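Local atomic coordinates of uncharacterized protein (Pseudomonas aeruginosa, PDB entry 4O5P), a protein that acts as a phospholipase effector of the type VI secretion system, probably hydrolysing membrane phospholipids through an alpha/beta-hydrolase catalytic domain. Residues A752-V764 with P803-V815. Sequence-based numbering, arbitrary orientation.
Sequences AFDPLTGIALPMV and PALQQVLLAQQTV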
ATOM      1  N   ALA A 752      23.213  21.031   0.470  1.00 23.74           N
ATOM      2  CA  ALA A 752      22.106  21.010   1.416  1.00 23.92           C
ATOM      3  C   ALA A 752      21.968  22.336   2.141  1.00 27.66           C
ATOM      4  O   ALA A 752      22.963  23.036   2.377  1.00 22.58           O
ATOM      5  CB  ALA A 752      22.288  19.878   2.428  1.00 24.32           C
ATOM      6  N   PHE A 753      20.735  22.672   2.506  1.00 26.26           N
ATOM      7  CA  PHE A 753      20.490  23.884   3.277  1.00 26.79           C
ATOM      8  C   PHE A 753      19.337  23.691   4.259  1.00 23.39           C
ATOM      9  O   PHE A 753      18.543  22.758   4.137  1.00 22.81           O
ATOM     10  CB  PHE A 753      20.207  25.062   2.333  1.00 27.49           C
ATOM     11  CG  PHE A 753      19.081  24.814   1.372  1.00 24.62           C
ATOM     12  CD1 PHE A 753      19.316  24.191   0.155  1.00 24.08           C
ATOM     13  CD2 PHE A 753      17.787  25.202   1.683  1.00 23.76           C
ATOM     14  CE1 PHE A 753      18.282  23.959  -0.730  1.00 23.49           C
ATOM     15  CE2 PHE A 753      16.749  24.981   0.800  1.00 28.99           C
ATOM     16  CZ  PHE A 753      16.989  24.353  -0.400  1.00 22.08           C
ATOM     17  N   ASP A 754      19.254  24.568   5.247  1.00 25.84           N
ATOM     18  CA  ASP A 754      18.098  24.626   6.124  1.00 23.68           C
ATOM     19  C   ASP A 754      16.958  25.332   5.381  1.00 26.63           C
ATOM     20  O   ASP A 754      17.147  26.439   4.870  1.00 27.82           O
ATOM     21  CB  ASP A 754      18.478  25.400   7.391  1.00 26.50           C
ATOM     22  CG  ASP A 754      17.304  25.669   8.291  1.00 29.22           C
ATOM     23  OD1 ASP A 754      16.361  24.858   8.294  1.00 27.15           O
ATOM     24  OD2 ASP A 754      17.326  26.689   9.023  1.00 28.14           O
ATOM     25  N   PRO A 755      15.774  24.696   5.304  1.00 28.50           N
ATOM     26  CA  PRO A 755      14.634  25.299   4.597  1.00 25.52           C
ATOM     27  C   PRO A 755      14.122  26.576   5.279  1.00 29.69           C
ATOM     28  O   PRO A 755      13.642  27.488   4.606  1.00 29.08           O
ATOM     29  CB  PRO A 755      13.557  24.213   4.687  1.00 28.92           C
ATOM     30  CG  PRO A 755      14.289  22.947   4.896  1.00 27.96           C
ATOM     31  CD  PRO A 755      15.489  23.309   5.724  1.00 29.56           C
ATOM     32  N   LEU A 756      14.207  26.626   6.604  1.00 28.02           N
ATOM     33  CA  LEU A 756      13.679  27.768   7.349  1.00 29.94           C
ATOM     34  C   LEU A 756      14.479  29.052   7.144  1.00 30.31           C
ATOM     35  O   LEU A 756      13.900  30.129   7.005  1.00 32.90           O
ATOM     36  CB  LEU A 756      13.587  27.448   8.841  1.00 27.43           C
ATOM     37  CG  LEU A 756      12.726  26.237   9.210  1.00 31.45           C
ATOM     38  CD1 LEU A 756      12.432  26.246  10.700  1.00 33.54           C
ATOM     39  CD2 LEU A 756      11.442  26.238   8.412  1.00 29.29           C
ATOM     40  N   THR A 757      15.802  28.940   7.140  1.00 24.53           N
ATOM     41  CA  THR A 757      16.658  30.115   7.080  1.00 28.99           C
ATOM     42  C   THR A 757      17.381  30.269   5.742  1.00 32.57           C
ATOM     43  O   THR A 757      17.847  31.358   5.413  1.00 31.09           O
ATOM     44  CB  THR A 757      17.708  30.056   8.177  1.00 26.41           C
ATOM     45  OG1 THR A 757      18.429  31.291   8.230  1.00 42.51           O
ATOM     46  CG2 THR A 757      18.658  28.969   7.873  1.00 21.14           C
ATOM     47  N   GLY A 758      17.482  29.185   4.974  1.00 27.20           N
ATOM     48  CA  GLY A 758      18.208  29.225   3.717  1.00 26.41           C
ATOM     49  C   GLY A 758      19.707  28.986   3.853  1.00 28.22           C
ATOM     50  O   GLY A 758      20.418  28.898   2.851  1.00 29.91           O
ATOM     51  N   ILE A 759      20.186  28.869   5.091  1.00 26.45           N
ATOM     52  CA  ILE A 759      21.621  28.733   5.374  1.00 29.24           C
ATOM     53  C   ILE A 759      22.184  27.385   4.913  1.00 30.79           C
ATOM     54  O   ILE A 759      21.526  26.352   5.034  1.00 26.93           O
ATOM     55  CB  ILE A 759      21.916  28.987   6.883  1.00 29.47           C
ATOM     56  CG1 ILE A 759      21.662  30.459   7.231  1.00 33.44           C
ATOM     57  CG2 ILE A 759      23.341  28.642   7.245  1.00 29.03           C
ATOM     58  CD1 ILE A 759      21.599  30.743   8.739  1.00 30.84           C
ATOM     59  N   ALA A 760      23.397  27.404   4.364  1.00 30.34           N
ATOM     60  CA  ALA A 760      24.035  26.189   3.867  1.00 31.16           C
ATOM     61  C   ALA A 760      24.446  25.234   5.000  1.00 29.11           C
ATOM     62  O   ALA A 760      25.024  25.655   6.001  1.00 21.75           O
ATOM     63  CB  ALA A 760      25.246  26.549   2.992  1.00 27.46           C
ATOM     64  N   LEU A 761      24.166  23.946   4.818  1.00 23.53           N
ATOM     65  CA  LEU A 761      24.559  22.929   5.783  1.00 27.63           C
ATOM     66  C   LEU A 761      25.908  22.302   5.413  1.00 26.62           C
ATOM     67  O   LEU A 761      26.222  22.127   4.237  1.00 28.88           O
ATOM     68  CB  LEU A 761      23.472  21.849   5.898  1.00 23.04           C
ATOM     69  CG  LEU A 761      22.148  22.312   6.507  1.00 23.07           C
ATOM     70  CD1 LEU A 761      21.100  21.216   6.416  1.00 25.61           C
ATOM     71  CD2 LEU A 761      22.339  22.741   7.954  1.00 27.17           C
ATOM     72  N   PRO A 762      26.706  21.945   6.427  1.00 27.27           N
ATOM     73  CA  PRO A 762      27.994  21.276   6.205  1.00 28.56           C
ATOM     74  C   PRO A 762      27.841  19.938   5.469  1.00 29.68           C
ATOM     75  O   PRO A 762      26.988  19.125   5.832  1.00 28.76           O
ATOM     76  CB  PRO A 762      28.500  21.023   7.632  1.00 30.19           C
ATOM     77  CG  PRO A 762      27.256  21.009   8.480  1.00 29.57           C
ATOM     78  CD  PRO A 762      26.364  22.033   7.860  1.00 26.24           C
HETATM   79  N   MSE A 763      28.656  19.731   4.440  1.00 27.89           N
HETATM   80  CA  MSE A 763      28.694  18.471   3.707  1.00 28.86           C
HETATM   81  C   MSE A 763      30.003  17.773   4.026  1.00 35.14           C
HETATM   82  O   MSE A 763      31.013  18.419   4.304  1.00 38.54           O
HETATM   83  CB  MSE A 763      28.657  18.704   2.196  1.00 29.93           C
HETATM   84  CG  MSE A 763      27.508  19.549   1.691  1.00 33.43           C
HETATM   85 SE   MSE A 763      25.788  18.710   1.995  0.54 33.13          SE
HETATM   86  CE  MSE A 763      26.127  16.975   1.168  1.00 20.97           C
ATOM     87  N   VAL A 764      29.987  16.452   3.975  1.00 33.02           N
ATOM     88  CA  VAL A 764      31.196  15.671   4.129  1.00 34.04           C
ATOM     89  C   VAL A 764      31.262  14.839   2.860  1.00 36.56           C
ATOM     90  O   VAL A 764      30.244  14.671   2.189  1.00 37.42           O
ATOM     91  CB  VAL A 764      31.104  14.778   5.372  1.00 35.54           C
ATOM     92  CG1 VAL A 764      32.427  14.089   5.642  1.00 40.48           C
ATOM     93  CG2 VAL A 764      30.685  15.609   6.591  1.00 37.83           C
ATOM     94  N   PRO A 803      28.407  30.236  14.011  1.00 42.68           N
ATOM     95  CA  PRO A 803      27.358  31.253  14.145  1.00 40.74           C
ATOM     96  C   PRO A 803      26.183  31.011  13.180  1.00 34.73           C
ATOM     97  O   PRO A 803      25.012  31.201  13.567  1.00 34.72           O
ATOM     98  CB  PRO A 803      28.100  32.544  13.812  1.00 33.13           C
ATOM     99  CG  PRO A 803      29.483  32.293  14.360  1.00 38.53           C
ATOM    100  CD  PRO A 803      29.760  30.824  14.108  1.00 39.17           C
ATOM    101  N   ALA A 804      26.489  30.567  11.958  1.00 30.03           N
ATOM    102  CA  ALA A 804      25.452  30.272  10.966  1.00 31.86           C
ATOM    103  C   ALA A 804      24.494  29.174  11.438  1.00 28.71           C
ATOM    104  O   ALA A 804      23.252  29.325  11.418  1.00 32.71           O
ATOM    105  CB  ALA A 804      26.094  29.886   9.638  1.00 30.47           C
ATOM    106  N   LEU A 805      25.073  28.051  11.851  1.00 30.36           N
ATOM    107  CA  LEU A 805      24.270  26.964  12.371  1.00 26.16           C
ATOM    108  C   LEU A 805      23.537  27.428  13.627  1.00 32.04           C
ATOM    109  O   LEU A 805      22.483  26.907  13.936  1.00 27.93           O
ATOM    110  CB  LEU A 805      25.127  25.731  12.660  1.00 31.88           C
ATOM    111  CG  LEU A 805      25.720  25.010  11.442  1.00 31.28           C
ATOM    112  CD1 LEU A 805      26.401  23.713  11.846  1.00 32.41           C
ATOM    113  CD2 LEU A 805      24.652  24.753  10.381  1.00 28.72           C
ATOM    114  N   GLN A 806      24.079  28.411  14.348  1.00 30.52           N
ATOM    115  CA  GLN A 806      23.363  28.935  15.513  1.00 31.39           C
ATOM    116  C   GLN A 806      22.071  29.613  15.072  1.00 30.23           C
ATOM    117  O   GLN A 806      21.031  29.454  15.717  1.00 29.78           O
ATOM    118  CB  GLN A 806      24.225  29.900  16.325  1.00 36.48           C
ATOM    119  CG  GLN A 806      25.398  29.255  17.046  1.00 39.61           C
ATOM    120  CD  GLN A 806      26.345  30.289  17.635  1.00 46.68           C
ATOM    121  OE1 GLN A 806      25.922  31.366  18.075  1.00 39.51           O
ATOM    122  NE2 GLN A 806      27.638  29.972  17.633  1.00 47.65           N
ATOM    123  N   GLN A 807      22.113  30.353  13.968  1.00 31.40           N
ATOM    124  CA  GLN A 807      20.839  30.890  13.457  1.00 32.47           C
ATOM    125  C   GLN A 807      19.868  29.784  13.031  1.00 27.56           C
ATOM    126  O   GLN A 807      18.666  29.819  13.379  1.00 31.64           O
ATOM    127  CB  GLN A 807      21.055  31.882  12.319  1.00 34.63           C
ATOM    128  CG  GLN A 807      21.018  33.340  12.781  1.00 38.06           C
ATOM    129  CD  GLN A 807      21.656  34.268  11.781  1.00 40.53           C
ATOM    130  OE1 GLN A 807      22.165  33.824  10.754  1.00 43.16           O
ATOM    131  NE2 GLN A 807      21.640  35.567  12.075  1.00 48.48           N
ATOM    132  N   VAL A 808      20.385  28.807  12.286  1.00 27.58           N
ATOM    133  CA  VAL A 808      19.562  27.639  11.936  1.00 27.50           C
ATOM    134  C   VAL A 808      18.882  27.062  13.175  1.00 27.15           C
ATOM    135  O   VAL A 808      17.676  26.821  13.178  1.00 29.09           O
ATOM    136  CB  VAL A 808      20.398  26.536  11.259  1.00 27.08           C
ATOM    137  CG1 VAL A 808      19.571  25.269  11.064  1.00 27.03           C
ATOM    138  CG2 VAL A 808      20.957  27.034   9.929  1.00 25.06           C
ATOM    139  N   LEU A 809      19.673  26.883  14.230  1.00 26.87           N
ATOM    140  CA  LEU A 809      19.237  26.299  15.491  1.00 30.24           C
ATOM    141  C   LEU A 809      18.194  27.137  16.207  1.00 32.13           C
ATOM    142  O   LEU A 809      17.260  26.597  16.784  1.00 31.68           O
ATOM    143  CB  LEU A 809      20.438  26.058  16.412  1.00 29.67           C
ATOM    144  CG  LEU A 809      20.117  25.706  17.869  1.00 30.90           C
ATOM    145  CD1 LEU A 809      19.407  24.366  17.973  1.00 29.28           C
ATOM    146  CD2 LEU A 809      21.383  25.716  18.709  1.00 27.55           C
ATOM    147  N   LEU A 810      18.362  28.454  16.190  1.00 28.50           N
ATOM    148  CA  LEU A 810      17.346  29.338  16.748  1.00 30.45           C
ATOM    149  C   LEU A 810      15.998  29.116  16.038  1.00 30.93           C
ATOM    150  O   LEU A 810      14.946  28.936  16.692  1.00 29.04           O
ATOM    151  CB  LEU A 810      17.802  30.794  16.612  1.00 31.64           C
ATOM    152  CG  LEU A 810      16.771  31.844  16.995  1.00 29.54           C
ATOM    153  CD1 LEU A 810      16.388  31.651  18.447  1.00 29.74           C
ATOM    154  CD2 LEU A 810      17.322  33.239  16.753  1.00 32.65           C
ATOM    155  N   ALA A 811      16.037  29.090  14.705  1.00 30.88           N
ATOM    156  CA  ALA A 811      14.808  28.868  13.928  1.00 31.50           C
ATOM    157  C   ALA A 811      14.163  27.510  14.226  1.00 37.03           C
ATOM    158  O   ALA A 811      12.960  27.422  14.512  1.00 37.21           O
ATOM    159  CB  ALA A 811      15.081  29.005  12.437  1.00 32.88           C
ATOM    160  N   GLN A 812      14.969  26.456  14.140  1.00 34.18           N
ATOM    161  CA  GLN A 812      14.521  25.098  14.436  1.00 35.76           C
ATOM    162  C   GLN A 812      13.942  24.969  15.846  1.00 35.38           C
ATOM    163  O   GLN A 812      12.906  24.329  16.044  1.00 38.55           O
ATOM    164  CB  GLN A 812      15.688  24.124  14.262  1.00 33.10           C
ATOM    165  CG  GLN A 812      16.078  23.844  12.823  1.00 26.80           C
ATOM    166  CD  GLN A 812      14.990  23.101  12.062  1.00 35.99           C
ATOM    167  OE1 GLN A 812      14.636  21.963  12.395  1.00 38.84           O
ATOM    168  NE2 GLN A 812      14.451  23.743  11.037  1.00 30.73           N
ATOM    169  N   GLN A 813      14.618  25.577  16.819  1.00 33.16           N
ATOM    170  CA  GLN A 813      14.180  25.574  18.217  1.00 34.96           C
ATOM    171  C   GLN A 813      12.826  26.239  18.382  1.00 38.80           C
ATOM    172  O   GLN A 813      12.009  25.808  19.205  1.00 38.85           O
ATOM    173  CB  GLN A 813      15.172  26.332  19.105  1.00 33.09           C
ATOM    174  CG  GLN A 813      16.286  25.507  19.726  1.00 33.56           C
ATOM    175  CD  GLN A 813      17.379  26.386  20.309  1.00 34.60           C
ATOM    176  OE1 GLN A 813      17.365  27.611  20.144  1.00 32.97           O
ATOM    177  NE2 GLN A 813      18.338  25.767  20.984  1.00 36.10           N
ATOM    178  N   THR A 814      12.603  27.322  17.640  1.00 39.36           N
ATOM    179  CA  THR A 814      11.336  28.040  17.770  1.00 38.60           C
ATOM    180  C   THR A 814      10.152  27.131  17.423  1.00 41.14           C
ATOM    181  O   THR A 814       9.172  27.070  18.170  1.00 43.29           O
ATOM    182  CB  THR A 814      11.324  29.355  16.969  1.00 37.30           C
ATOM    183  OG1 THR A 814      12.356  30.218  17.470  1.00 35.32           O
ATOM    184  CG2 THR A 814       9.984  30.058  17.112  1.00 39.29           C
ATOM    185  N   VAL A 815      10.259  26.400  16.316  1.00 40.28           N
ATOM    186  CA  VAL A 815       9.261  25.389  15.979  1.00 41.94           C
ATOM    187  C   VAL A 815       9.194  24.297  17.051  1.00 39.76           C
ATOM    188  O   VAL A 815       8.125  24.006  17.591  1.00 43.91           O
ATOM    189  CB  VAL A 815       9.563  24.727  14.625  1.00 41.90           C
ATOM    190  CG1 VAL A 815       8.404  23.836  14.201  1.00 42.75           C
ATOM    191  CG2 VAL A 815       9.828  25.780  13.574  1.00 38.15           C
TER
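Ile759 packs against Ala804, Gln807 and Val808, joining helix 803-814 to the hairpin-like turn that closes strand 749-753, from a three-stranded antiparallel sheet, against residues 759-761. Its CB lies 3.7 Å from Val808 CG2. There the side chain forks: CG2 meets Ala804 CB at 3.9 Å, while CG1, set beside the backbone N (chi1 -68°), carries CD1 across the Gln807 chain at about a right angle. At the tip, CD1 rests 3.5 Å from Ala804 O and 3.8 Å from Gln807 CB. A beta-branched residue suits this place because CG2 can pack on Ala804 and Val808 while the other arm carries CD1 to Gln807; Ala804 offers a single methyl as the seat for CG2.

Val808 also uses both methyls: CG2 lies against Ile759, and CG1 faces the Asp754 carboxylate. Within the turn, Asp754 OD1 accepts a weak hydrogen bond from Leu756 N at 3.3 Å (N-H...O 154°), an Asx turn. No hydrogen bond crosses the interface. Toward the C-terminal end of helix 803-814, Leu756 CB lies over Ala811, and its CD1 reaches Val815 CG2 and sits 3.2 Å from Gln812 NE2. At the other end, Leu805 CD2 touches Leu761 CD2 at 3.9 Å and Pro762 CD at 4.1 Å.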